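Local structure of HRDC domain-containing protein (Bifidobacterium adolescentis ATCC 15703, 3CYM) at residues 240-244 against 258-264. The protein is of unknown function but is probably a ribonuclease D-like 3'-5' exonuclease that binds nucleic acid and carries HRDC-type helical domains. Residues are numbered along the deposited sequence; the frame is centred on the assembly and turned at random.
Sequences LWTRR and LLSDSSI
Leu-240 and Arg-244, one turn apart on helix 231-250, face the second segment at its two ends: the CA atom of Leu-240 is nearest that of Ile-264 (6.7 Å), and the CA atom of Arg-244 is nearest that of Leu-258. In segment 258-264 the chain is extended at Leu-259 and Ser-260, then enters helix 261-270, with Ser-260 as the N-cap, whose OG accepts from Ser-263 N.

Arg-244 reaches across with its chain straight as far as CD, CG anti to the backbone N (chi1 -175°), and then bends at chi3 (74°) to carry the guanidinium over to the start of that helix. There NH2 donates twice, to the backbone O of Leu-259 at 2.9 Å, tilted out of the carbonyl plane, and to OD1 of Asp-261 at 2.8 Å in a salt bridge. The carboxylate lies nearly coplanar with the guanidinium (28° between planes), and a water accepts from Arg-244 NH1 and can donate to Asp-261 OD2; Ser-222 N also bonds to OD2. Over one guanidinium face sits the methyl CD1 of Ile-264, 3.5 Å from NH2, while Arg-244 CD packs on Leu-259 CB at 3.7 Å. A methionine here would probably leave the Asp-261 carboxylate without its countercharge and the Leu-259 carbonyl without this donor.

One helical turn earlier, Leu-240 adds apolar contacts: its side chain and that of Ile-264 slide past each other in opposite directions, Leu-240 CD1 lying 4.0 Å from Ile-264 CG2 and also against Ile-264 CA, and Leu-240 CD2 meets Leu-259 CD2 crosswise at 4.1 Å. Trp-315 of helix 312-323 touches Leu-240, Arg-244 and Leu-259 alike. Such packing of a long first helix against the capped start of a later one, joined by a short helical connection, belongs to the compact helical bundle of the HRDC domain.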
# COMPACT_ATOMS: atom_id res chain seq x y z
N LEU A 240 -6.45 -18.54 -16.28
CA LEU A 240 -6.13 -17.28 -16.96
C LEU A 240 -5.39 -16.27 -16.08
O LEU A 240 -4.40 -15.69 -16.52
CB LEU A 240 -7.39 -16.64 -17.54
CG LEU A 240 -7.96 -17.24 -18.83
CD1 LEU A 240 -9.27 -16.57 -19.10
CD2 LEU A 240 -7.03 -17.05 -20.02
N TRP A 241 -5.88 -16.06 -14.86
CA TRP A 241 -5.21 -15.20 -13.89
C TRP A 241 -3.77 -15.63 -13.65
O TRP A 241 -2.88 -14.78 -13.57
CB TRP A 241 -5.95 -15.17 -12.54
CG TRP A 241 -5.39 -14.14 -11.58
CD1 TRP A 241 -5.86 -12.86 -11.40
CD2 TRP A 241 -4.26 -14.29 -10.70
NE1 TRP A 241 -5.09 -12.22 -10.46
CE2 TRP A 241 -4.11 -13.06 -10.01
CE3 TRP A 241 -3.37 -15.35 -10.41
CZ2 TRP A 241 -3.09 -12.86 -9.06
CZ3 TRP A 241 -2.35 -15.14 -9.47
CH2 TRP A 241 -2.23 -13.90 -8.80
N THR A 242 -3.57 -16.94 -13.50
CA THR A 242 -2.26 -17.51 -13.17
C THR A 242 -1.26 -17.28 -14.29
O THR A 242 -0.15 -16.79 -14.04
CB THR A 242 -2.37 -19.01 -12.86
OG1 THR A 242 -3.29 -19.20 -11.78
CG2 THR A 242 -1.01 -19.61 -12.47
N ARG A 243 -1.64 -17.64 -15.52
CA ARG A 243 -0.75 -17.46 -16.66
C ARG A 243 -0.48 -15.97 -16.94
O ARG A 243 0.66 -15.61 -17.21
CB ARG A 243 -1.28 -18.18 -17.90
CG ARG A 243 -0.31 -18.19 -19.09
CD ARG A 243 1.12 -18.62 -18.75
NE ARG A 243 1.96 -18.65 -19.94
CZ ARG A 243 3.29 -18.59 -19.96
NH1 ARG A 243 4.00 -18.45 -18.84
NH2 ARG A 243 3.92 -18.64 -21.13
N ARG A 244 -1.51 -15.14 -16.83
CA ARG A 244 -1.36 -13.69 -16.95
C ARG A 244 -0.37 -13.14 -15.91
O ARG A 244 0.40 -12.24 -16.20
CB ARG A 244 -2.72 -12.99 -16.82
CG ARG A 244 -2.72 -11.49 -17.04
CD ARG A 244 -4.09 -10.90 -16.75
NE ARG A 244 -4.40 -10.82 -15.33
CZ ARG A 244 -5.44 -10.15 -14.82
NH1 ARG A 244 -5.65 -10.14 -13.52
NH2 ARG A 244 -6.26 -9.48 -15.62
N LEU A 258 -1.86 -6.85 -20.09
CA LEU A 258 -1.71 -8.04 -20.92
C LEU A 258 -3.05 -8.66 -21.29
O LEU A 258 -3.23 -9.17 -22.39
CB LEU A 258 -0.85 -9.07 -20.20
CG LEU A 258 0.61 -8.69 -20.00
CD1 LEU A 258 1.39 -9.91 -19.55
CD2 LEU A 258 1.22 -8.09 -21.29
N LEU A 259 -3.98 -8.62 -20.34
CA LEU A 259 -5.29 -9.22 -20.50
C LEU A 259 -6.22 -8.57 -19.48
O LEU A 259 -5.91 -8.51 -18.28
CB LEU A 259 -5.22 -10.75 -20.32
CG LEU A 259 -6.46 -11.61 -20.53
CD1 LEU A 259 -6.90 -11.65 -21.98
CD2 LEU A 259 -6.20 -13.01 -20.01
N SER A 260 -7.35 -8.06 -19.96
CA SER A 260 -8.35 -7.43 -19.12
C SER A 260 -9.14 -8.46 -18.30
O SER A 260 -9.20 -9.64 -18.66
CB SER A 260 -9.33 -6.65 -19.99
OG SER A 260 -10.13 -7.53 -20.75
N ASP A 261 -9.74 -7.99 -17.21
CA ASP A 261 -10.65 -8.79 -16.40
C ASP A 261 -11.96 -9.10 -17.13
O ASP A 261 -12.50 -10.19 -16.98
CB ASP A 261 -10.95 -8.09 -15.08
CG ASP A 261 -9.79 -8.15 -14.09
OD1 ASP A 261 -8.71 -8.66 -14.46
OD2 ASP A 261 -9.96 -7.69 -12.94
N SER A 262 -12.44 -8.14 -17.93
CA SER A 262 -13.61 -8.34 -18.79
C SER A 262 -13.44 -9.52 -19.73
O SER A 262 -14.36 -10.31 -19.86
CB SER A 262 -13.91 -7.10 -19.63
OG SER A 262 -14.00 -5.94 -18.83
N SER A 263 -12.27 -9.61 -20.38
CA SER A 263 -11.94 -10.72 -21.28
C SER A 263 -11.95 -12.05 -20.57
O SER A 263 -12.55 -12.99 -21.07
CB SER A 263 -10.57 -10.55 -21.95
OG SER A 263 -10.58 -9.46 -22.86
N ILE A 264 -11.28 -12.11 -19.42
CA ILE A 264 -11.25 -13.29 -18.53
C ILE A 264 -12.66 -13.78 -18.18
O ILE A 264 -12.99 -14.95 -18.40
CB ILE A 264 -10.42 -13.02 -17.24
CG1 ILE A 264 -8.94 -12.86 -17.57
CG2 ILE A 264 -10.60 -14.15 -16.22
CD1 ILE A 264 -8.09 -12.37 -16.42
O HOH W 1 -7.58 -8.96 -11.52